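Beta-lactamase/D-alanine Carboxypeptidase (PDB 3RJU) probably hydrolyses beta-lactams or trims D-alanine from peptidoglycan peptides, as a serine beta-lactamase/D-alanine carboxypeptidase of the penicillin-binding-protein family. Local coordinates at residues V73-A76 with D77-I80; T201-Q204 with C205-L208; A250-R253 with S254-R257. All coordinates share one frame; numbering follows the deposited sequence.

Overall arrangement
Three local contacts follow one another along a single chain whose core pairs an antiparallel sheet with flanking helices, the fold of serine beta-lactamases and penicillin-binding proteins. Contact 1 (73-80) closes helix 64-77, contact 2 (201-208) spans the short helix 202-205, and contact 3 (250-257) leads into helix 255-258. Contacts 1 and 3 have centres 14 Å apart and touch, chiefly through the salt bridge of Asp77 OD2 with Arg253 NH2, which ties the end of one helix to the approach of the other. Contact 2 stands apart at the surface, its centre 33 Å from that of contact 1 and 32 Å from that of contact 3.

Contact 1 (V73-A76 with D77-I80); sequences VKLA and DDGI
Leu75 and Ile80 meet across a Schellman motif that ends helix 64-77. On the packed side, Leu75 CD2 lies 3.8 Å from Ile80 CD1, the two chains slanting past each other; Leu171 and Leu182 of neighbouring helices also pack on Leu75. This apolar pair spans the helix end and accompanies the motif's 6→1 bond, in which Ile80 N reaches back to Leu75 O at 2.9 Å. Gly79 allows the helix to end this way: its positive phi (79°) would press a beta carbon against the preceding carbonyl oxygen. One turn earlier the helix is still regular, with Asp77 N bonded to Val73 O (3.0 Å) and Asp78 N to Lys74 O.

The polar, more exposed part carries the charges, each with a partner beyond the turn. Asp77 sends its carboxylate to Arg253, and Lys74 NZ pairs with Glu70. The solvent side belongs to Asp78 and Gly79. Asp78 CG turns back beside its own backbone N (chi1 -70°), which brings CG to 3.3 Å from Lys74 O, while OD2 forms a salt bridge with Lys186. Gly79 N bonds to Ala76 O at 3.0 Å, approaching from above the carbonyl plane, 69° out of it.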
ATOM      1  N   VAL A  73       3.241 -13.074   4.187  1.00  9.02           N
ATOM      2  CA  VAL A  73       2.396 -13.865   5.080  1.00  8.96           C
ATOM      3  C   VAL A  73       1.984 -15.190   4.417  1.00 10.69           C
ATOM      4  O   VAL A  73       2.003 -16.256   5.052  1.00 11.93           O
ATOM      5  CB  VAL A  73       1.173 -13.037   5.534  1.00 10.12           C
ATOM      6  CG1 VAL A  73       0.091 -13.909   6.147  1.00  9.96           C
ATOM      7  CG2 VAL A  73       1.623 -11.947   6.502  1.00  8.99           C
ATOM      8  N   LYS A  74       1.626 -15.141   3.136  1.00 11.32           N
ATOM      9  CA  LYS A  74       1.264 -16.365   2.442  1.00 11.17           C
ATOM     10  C   LYS A  74       2.444 -17.327   2.317  1.00 10.88           C
ATOM     11  O   LYS A  74       2.300 -18.534   2.585  1.00 12.29           O
ATOM     12  CB  LYS A  74       0.630 -16.059   1.089  1.00 12.52           C
ATOM     13  CG  LYS A  74      -0.758 -15.456   1.260  1.00 12.59           C
ATOM     14  CD  LYS A  74      -1.361 -15.046  -0.043  1.00 13.91           C
ATOM     15  CE  LYS A  74      -2.869 -14.905   0.108  1.00 16.11           C
ATOM     16  NZ  LYS A  74      -3.445 -14.429  -1.165  1.00 17.98           N
ATOM     17  N   LEU A  75       3.623 -16.803   1.981  1.00 11.49           N
ATOM     18  CA  LEU A  75       4.812 -17.659   1.904  1.00 11.07           C
ATOM     19  C   LEU A  75       5.199 -18.231   3.274  1.00 10.19           C
ATOM     20  O   LEU A  75       5.715 -19.348   3.365  1.00 12.43           O
ATOM     21  CB  LEU A  75       6.000 -16.905   1.284  1.00 11.22           C
ATOM     22  CG  LEU A  75       5.879 -16.601  -0.210  1.00 11.13           C
ATOM     23  CD1 LEU A  75       7.099 -15.792  -0.666  1.00 12.96           C
ATOM     24  CD2 LEU A  75       5.741 -17.867  -1.032  1.00 12.00           C
ATOM     25  N   ALA A  76       4.952 -17.472   4.337  1.00  9.81           N
ATOM     26  CA  ALA A  76       5.213 -17.976   5.684  1.00 10.48           C
ATOM     27  C   ALA A  76       4.267 -19.123   6.008  1.00 11.44           C
ATOM     28  O   ALA A  76       4.678 -20.135   6.577  1.00 13.95           O
ATOM     29  CB  ALA A  76       5.076 -16.858   6.723  1.00  9.89           C
ATOM     30  N   ASP A  77       2.997 -18.986   5.643  1.00 12.35           N
ATOM     31  CA  ASP A  77       2.063 -20.089   5.860  1.00 14.83           C
ATOM     32  C   ASP A  77       2.470 -21.335   5.071  1.00 15.75           C
ATOM     33  O   ASP A  77       2.263 -22.469   5.536  1.00 17.93           O
ATOM     34  CB  ASP A  77       0.640 -19.670   5.495  1.00 18.84           C
ATOM     35  CG  ASP A  77      -0.373 -20.744   5.821  1.00 27.61           C
ATOM     36  OD1 ASP A  77      -0.577 -21.028   7.027  1.00 30.27           O
ATOM     37  OD2 ASP A  77      -0.958 -21.309   4.873  1.00 31.03           O
ATOM     38  N   ASP A  78       3.053 -21.123   3.891  1.00 14.27           N
ATOM     39  CA  ASP A  78       3.550 -22.214   3.047  1.00 15.94           C
ATOM     40  C   ASP A  78       4.824 -22.858   3.603  1.00 14.98           C
ATOM     41  O   ASP A  78       5.275 -23.895   3.086  1.00 15.27           O
ATOM     42  CB  ASP A  78       3.889 -21.708   1.637  1.00 16.57           C
ATOM     43  CG  ASP A  78       2.669 -21.335   0.816  1.00 18.48           C
ATOM     44  OD1 ASP A  78       1.531 -21.716   1.183  1.00 18.57           O
ATOM     45  OD2 ASP A  78       2.869 -20.659  -0.223  1.00 19.84           O
ATOM     46  N   GLY A  79       5.427 -22.237   4.612  1.00 15.56           N
ATOM     47  CA  GLY A  79       6.700 -22.712   5.135  1.00 16.69           C
ATOM     48  C   GLY A  79       7.915 -22.320   4.308  1.00 17.27           C
ATOM     49  O   GLY A  79       9.008 -22.845   4.526  1.00 20.55           O
ATOM     50  N   ILE A  80       7.729 -21.407   3.355  1.00 15.44           N
ATOM     51  CA  ILE A  80       8.811 -20.957   2.466  1.00 15.57           C
ATOM     52  C   ILE A  80       9.695 -19.846   3.065  1.00 15.47           C
ATOM     53  O   ILE A  80      10.902 -19.766   2.789  1.00 16.22           O
ATOM     54  CB  ILE A  80       8.245 -20.527   1.097  1.00 14.94           C
ATOM     55  CG1 ILE A  80       7.717 -21.764   0.345  1.00 17.12           C
ATOM     56  CG2 ILE A  80       9.292 -19.775   0.288  1.00 15.10           C
ATOM     57  CD1 ILE A  80       6.926 -21.430  -0.890  1.00 18.57           C
TER

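Contact 2 (T201-Q204 with C205-L208); sequences TAEQ and CKRL
Glu203 and Arg207 face each other one turn apart, the guanidinium gripping the carboxylate side-on with two nitrogens. Arg207 NH2 meets Glu203 OE1 at 2.8 Å in a nearly straight bond (173°), on the syn side of the oxygen and almost within the guanidinium plane. Arg207 NE donates to Glu203 OE2 at 3.0 Å from above the carboxylate plane; the two flat groups are turned 32° against each other. Both chains bend to meet: Glu203 folds at chi2 (-80°) and Arg207 at chi3. Gln204 CG comes obliquely to within 3.4 Å of Arg207 NH2, and Asn195 OD1 is a second acceptor for the same nitrogen.

Helix 202-205, on which Glu203 sits, opens with a capping box. Thr201 OG1 accepts from Gln204 N at 3.1 Å, and Gln204 OE1, reached by a chain extended beyond CG, returns the bond by accepting from Thr201 N at 2.8 Å, in its carbonyl plane on a lone pair. Gln204 NE2 is taken by Asn195 OD1 as well, leaving the amide held at both ends. Cys205 N continues the helix by bonding to Thr201 O, and a type I turn from Cys205 to Leu208 starts on its last residue.

Lys206 runs past Glu203 on the solvent side. Its CG lies 3.1 Å from Glu203 O, whereas its NZ stays 4.2 Å from Glu203 OE2; a water bridges the two, donating to the oxygen and accepting from the ammonium. Cys205 SG is tied by a disulfide to Cys217.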
ATOM      1  N   THR A 201       0.827  -3.027 -20.286  1.00 15.01           N
ATOM      2  CA  THR A 201       0.882  -2.986 -21.740  1.00 15.90           C
ATOM      3  C   THR A 201       0.533  -1.590 -22.242  1.00 16.10           C
ATOM      4  O   THR A 201       0.107  -0.723 -21.469  1.00 15.61           O
ATOM      5  CB  THR A 201      -0.142  -3.937 -22.339  1.00 16.47           C
ATOM      6  OG1 THR A 201      -1.455  -3.504 -21.953  1.00 16.91           O
ATOM      7  CG2 THR A 201       0.096  -5.363 -21.845  1.00 16.02           C
ATOM      8  N   ALA A 202       0.682  -1.376 -23.546  1.00 16.86           N
ATOM      9  CA  ALA A 202       0.260  -0.112 -24.148  1.00 16.86           C
ATOM     10  C   ALA A 202      -1.237   0.126 -23.946  1.00 17.14           C
ATOM     11  O   ALA A 202      -1.662   1.256 -23.671  1.00 18.01           O
ATOM     12  CB  ALA A 202       0.601  -0.089 -25.646  1.00 17.54           C
ATOM     13  N   GLU A 203      -2.029  -0.932 -24.088  1.00 17.08           N
ATOM     14  CA  GLU A 203      -3.484  -0.838 -23.928  1.00 17.54           C
ATOM     15  C   GLU A 203      -3.834  -0.443 -22.490  1.00 16.87           C
ATOM     16  O   GLU A 203      -4.808   0.287 -22.257  1.00 18.28           O
ATOM     17  CB  GLU A 203      -4.158  -2.161 -24.313  1.00 18.82           C
ATOM     18  CG  GLU A 203      -5.683  -2.116 -24.341  1.00 20.26           C
ATOM     19  CD  GLU A 203      -6.302  -2.223 -22.962  1.00 21.40           C
ATOM     20  OE1 GLU A 203      -5.661  -2.835 -22.067  1.00 20.91           O
ATOM     21  OE2 GLU A 203      -7.429  -1.698 -22.775  1.00 21.57           O
ATOM     22  N   GLN A 204      -3.048  -0.910 -21.523  1.00 14.49           N
ATOM     23  CA  GLN A 204      -3.273  -0.507 -20.143  1.00 13.40           C
ATOM     24  C   GLN A 204      -2.825   0.928 -19.920  1.00 14.45           C
ATOM     25  O   GLN A 204      -3.555   1.731 -19.331  1.00 13.15           O
ATOM     26  CB  GLN A 204      -2.556  -1.477 -19.183  1.00 13.14           C
ATOM     27  CG  GLN A 204      -3.244  -2.836 -19.165  1.00 13.24           C
ATOM     28  CD  GLN A 204      -2.441  -3.918 -18.459  1.00 13.71           C
ATOM     29  OE1 GLN A 204      -1.212  -3.977 -18.569  1.00 13.65           O
ATOM     30  NE2 GLN A 204      -3.135  -4.777 -17.725  1.00 14.74           N
ATOM     31  N   CYS A 205      -1.640   1.260 -20.414  1.00 15.04           N
ATOM     32  CA  CYS A 205      -1.114   2.614 -20.257  1.00 16.02           C
ATOM     33  C   CYS A 205      -2.030   3.730 -20.783  1.00 14.12           C
ATOM     34  O   CYS A 205      -2.109   4.812 -20.181  1.00 14.47           O
ATOM     35  CB  CYS A 205       0.280   2.723 -20.861  1.00 17.70           C
ATOM     36  SG  CYS A 205       1.559   1.932 -19.810  1.00 19.06           S
ATOM     37  N   LYS A 206      -2.729   3.476 -21.882  1.00 15.73           N
ATOM     38  CA  LYS A 206      -3.615   4.500 -22.439  1.00 17.80           C
ATOM     39  C   LYS A 206      -4.744   4.837 -21.468  1.00 16.62           C
ATOM     40  O   LYS A 206      -5.357   5.899 -21.578  1.00 19.03           O
ATOM     41  CB  LYS A 206      -4.201   4.069 -23.794  1.00 21.25           C
ATOM     42  CG  LYS A 206      -5.236   2.988 -23.656  1.00 25.03           C
ATOM     43  CD  LYS A 206      -5.953   2.657 -24.960  1.00 26.83           C
ATOM     44  CE  LYS A 206      -6.955   1.539 -24.706  1.00 27.17           C
ATOM     45  NZ  LYS A 206      -7.482   0.962 -25.982  1.00 27.70           N
ATOM     46  N   ARG A 207      -5.009   3.936 -20.518  1.00 14.64           N
ATOM     47  CA  ARG A 207      -6.065   4.138 -19.522  1.00 13.61           C
ATOM     48  C   ARG A 207      -5.561   4.761 -18.227  1.00 12.48           C
ATOM     49  O   ARG A 207      -6.353   5.022 -17.320  1.00 13.17           O
ATOM     50  CB  ARG A 207      -6.793   2.816 -19.221  1.00 14.17           C
ATOM     51  CG  ARG A 207      -7.554   2.257 -20.422  1.00 14.89           C
ATOM     52  CD  ARG A 207      -8.316   0.981 -20.046  1.00 15.97           C
ATOM     53  NE  ARG A 207      -7.518  -0.240 -20.205  1.00 16.81           N
ATOM     54  CZ  ARG A 207      -7.277  -1.127 -19.245  1.00 17.02           C
ATOM     55  NH1 ARG A 207      -7.746  -0.944 -18.016  1.00 17.83           N
ATOM     56  NH2 ARG A 207      -6.573  -2.220 -19.525  1.00 16.59           N
ATOM     57  N   LEU A 208      -4.258   5.018 -18.137  1.00 11.02           N
ATOM     58  CA  LEU A 208      -3.686   5.588 -16.906  1.00 10.84           C
ATOM     59  C   LEU A 208      -4.147   7.040 -16.753  1.00 10.67           C
ATOM     60  O   LEU A 208      -4.028   7.856 -17.695  1.00 13.27           O
ATOM     61  CB  LEU A 208      -2.156   5.508 -16.916  1.00 10.83           C
ATOM     62  CG  LEU A 208      -1.457   5.972 -15.631  1.00 10.67           C
ATOM     63  CD1 LEU A 208      -1.763   5.027 -14.459  1.00 12.08           C
ATOM     64  CD2 LEU A 208       0.044   6.113 -15.843  1.00 11.61           C
TER
HETATM   65  O   HOH W   1      -9.238  -0.921 -24.669  1.00 26.74           O

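Contact 3 (A250-R253 with S254-R257); sequences APKR and SAKR
A type I beta turn from Lys252 to Ala255 leads into helix 255-258, and its closing bond runs from Ala255 N to Lys252 O at 3.0 Å. The donor comes from above the carbonyl plane, 56° out of it, although the N-H itself points nearly straight at the oxygen. Lys252 CG and Ala255 CB meet at 3.8 Å, and Pro251 CB reaches the same methyl at 4.1 Å. The lysine chain, extended beyond CG, carries its ammonium to Glu258 and Glu70, while Ser254 OG bonds to the other carboxylate oxygen of Glu258.

Toward helix 64-77, Arg253 and Arg257 slant across one another, their guanidinium planes 36° apart. Arg257 NH2 comes within 3.3 Å of Arg253 NH1, two donors of like charge. Both guanidinium groups gather at Asp77 of helix 64-77, with Arg257 held by a long, weak ion pair. A bend at chi3 (-87°) turns the Arg257 guanidinium back over the turn: one face lies against Ser254 CA, 3.5 Å above the plane and off toward the rim, and Arg253 CG sits at its edge.

Waters extend the backbone bonding at the start of the helix. One donates to Lys252 O and accepts from Lys256 N; another donates to Arg253 O and accepts from Arg257 N at 2.9 Å. The arrangement is that of a type I beta turn leading into a short helix, with waters inserted between the i carbonyls and i+4 amides of its first turn.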
ATOM      1  N   ALA A 250     -16.692 -15.319   3.431  1.00 21.84           N
ATOM      2  CA  ALA A 250     -15.970 -14.956   4.625  1.00 18.55           C
ATOM      3  C   ALA A 250     -14.670 -14.314   4.151  1.00 15.83           C
ATOM      4  O   ALA A 250     -14.295 -14.450   2.985  1.00 15.85           O
ATOM      5  CB  ALA A 250     -15.671 -16.208   5.450  1.00 19.16           C
ATOM      6  N   PRO A 251     -13.974 -13.612   5.048  1.00 14.37           N
ATOM      7  CA  PRO A 251     -12.655 -13.102   4.664  1.00 13.79           C
ATOM      8  C   PRO A 251     -11.700 -14.225   4.286  1.00 13.22           C
ATOM      9  O   PRO A 251     -11.859 -15.369   4.751  1.00 13.51           O
ATOM     10  CB  PRO A 251     -12.166 -12.406   5.935  1.00 13.68           C
ATOM     11  CG  PRO A 251     -13.433 -12.081   6.687  1.00 14.01           C
ATOM     12  CD  PRO A 251     -14.347 -13.219   6.419  1.00 14.78           C
ATOM     13  N   LYS A 252     -10.699 -13.893   3.477  1.00 12.77           N
ATOM     14  CA  LYS A 252      -9.674 -14.866   3.097  1.00 11.94           C
ATOM     15  C   LYS A 252      -8.982 -15.426   4.340  1.00 13.50           C
ATOM     16  O   LYS A 252      -8.900 -14.765   5.382  1.00 14.06           O
ATOM     17  CB  LYS A 252      -8.642 -14.238   2.150  1.00 13.14           C
ATOM     18  CG  LYS A 252      -7.928 -13.021   2.738  1.00 15.20           C
ATOM     19  CD  LYS A 252      -6.909 -12.405   1.762  1.00 16.56           C
ATOM     20  CE  LYS A 252      -6.304 -11.121   2.299  1.00 15.39           C
ATOM     21  NZ  LYS A 252      -5.311 -10.548   1.353  1.00 12.75           N
ATOM     22  N   ARG A 253      -8.479 -16.649   4.202  1.00 13.91           N
ATOM     23  CA  ARG A 253      -7.858 -17.369   5.302  1.00 15.84           C
ATOM     24  C   ARG A 253      -6.757 -16.571   6.008  1.00 13.54           C
ATOM     25  O   ARG A 253      -6.645 -16.599   7.234  1.00 14.40           O
ATOM     26  CB  ARG A 253      -7.309 -18.711   4.795  1.00 19.89           C
ATOM     27  CG  ARG A 253      -6.629 -19.542   5.866  1.00 24.25           C
ATOM     28  CD  ARG A 253      -6.432 -20.980   5.403  1.00 26.77           C
ATOM     29  NE  ARG A 253      -5.403 -21.095   4.369  1.00 28.53           N
ATOM     30  CZ  ARG A 253      -4.104 -21.203   4.637  1.00 29.20           C
ATOM     31  NH1 ARG A 253      -3.693 -21.217   5.897  1.00 29.33           N
ATOM     32  NH2 ARG A 253      -3.219 -21.313   3.653  1.00 29.45           N
ATOM     33  N   SER A 254      -5.948 -15.857   5.239  1.00 12.25           N
ATOM     34  CA  SER A 254      -4.805 -15.134   5.801  1.00 12.72           C
ATOM     35  C   SER A 254      -5.113 -13.697   6.225  1.00 11.08           C
ATOM     36  O   SER A 254      -4.181 -12.971   6.592  1.00 10.64           O
ATOM     37  CB  SER A 254      -3.666 -15.078   4.787  1.00 14.38           C
ATOM     38  OG  SER A 254      -4.074 -14.390   3.612  1.00 15.31           O
ATOM     39  N   ALA A 255      -6.381 -13.259   6.158  1.00 11.09           N
ATOM     40  CA  ALA A 255      -6.673 -11.833   6.415  1.00 11.44           C
ATOM     41  C   ALA A 255      -6.230 -11.382   7.801  1.00 11.50           C
ATOM     42  O   ALA A 255      -5.627 -10.314   7.957  1.00 11.40           O
ATOM     43  CB  ALA A 255      -8.153 -11.531   6.232  1.00 12.39           C
ATOM     44  N   LYS A 256      -6.526 -12.199   8.808  1.00 12.57           N
ATOM     45  CA  LYS A 256      -6.161 -11.834  10.177  1.00 12.17           C
ATOM     46  C   LYS A 256      -4.655 -11.810  10.385  1.00 12.68           C
ATOM     47  O   LYS A 256      -4.138 -10.925  11.062  1.00 14.39           O
ATOM     48  CB  LYS A 256      -6.863 -12.714  11.210  1.00 15.58           C
ATOM     49  CG  LYS A 256      -8.306 -12.292  11.406  1.00 18.40           C
ATOM     50  CD  LYS A 256      -9.054 -13.191  12.369  1.00 23.28           C
ATOM     51  CE  LYS A 256     -10.457 -12.646  12.623  1.00 26.95           C
ATOM     52  NZ  LYS A 256     -11.320 -13.607  13.364  1.00 29.72           N
ATOM     53  N   ARG A 257      -3.948 -12.766   9.791  1.00 10.41           N
ATOM     54  CA  ARG A 257      -2.490 -12.755   9.902  1.00 10.34           C
ATOM     55  C   ARG A 257      -1.924 -11.542   9.181  1.00 10.63           C
ATOM     56  O   ARG A 257      -0.970 -10.913   9.641  1.00 11.46           O
ATOM     57  CB  ARG A 257      -1.882 -14.054   9.359  1.00 11.32           C
ATOM     58  CG  ARG A 257      -1.982 -15.222  10.338  1.00 12.64           C
ATOM     59  CD  ARG A 257      -1.392 -16.491   9.746  1.00 15.07           C
ATOM     60  NE  ARG A 257      -2.386 -17.222   8.962  1.00 17.53           N
ATOM     61  CZ  ARG A 257      -2.325 -17.441   7.654  1.00 17.78           C
ATOM     62  NH1 ARG A 257      -1.307 -16.966   6.925  1.00 17.24           N
ATOM     63  NH2 ARG A 257      -3.307 -18.113   7.071  1.00 17.04           N
TER
HETATM   64  O   HOH W   2      -8.746 -14.385   8.285  1.00 17.42           O
HETATM   65  O   HOH W   3      -5.296 -15.230   9.237  1.00 15.41           O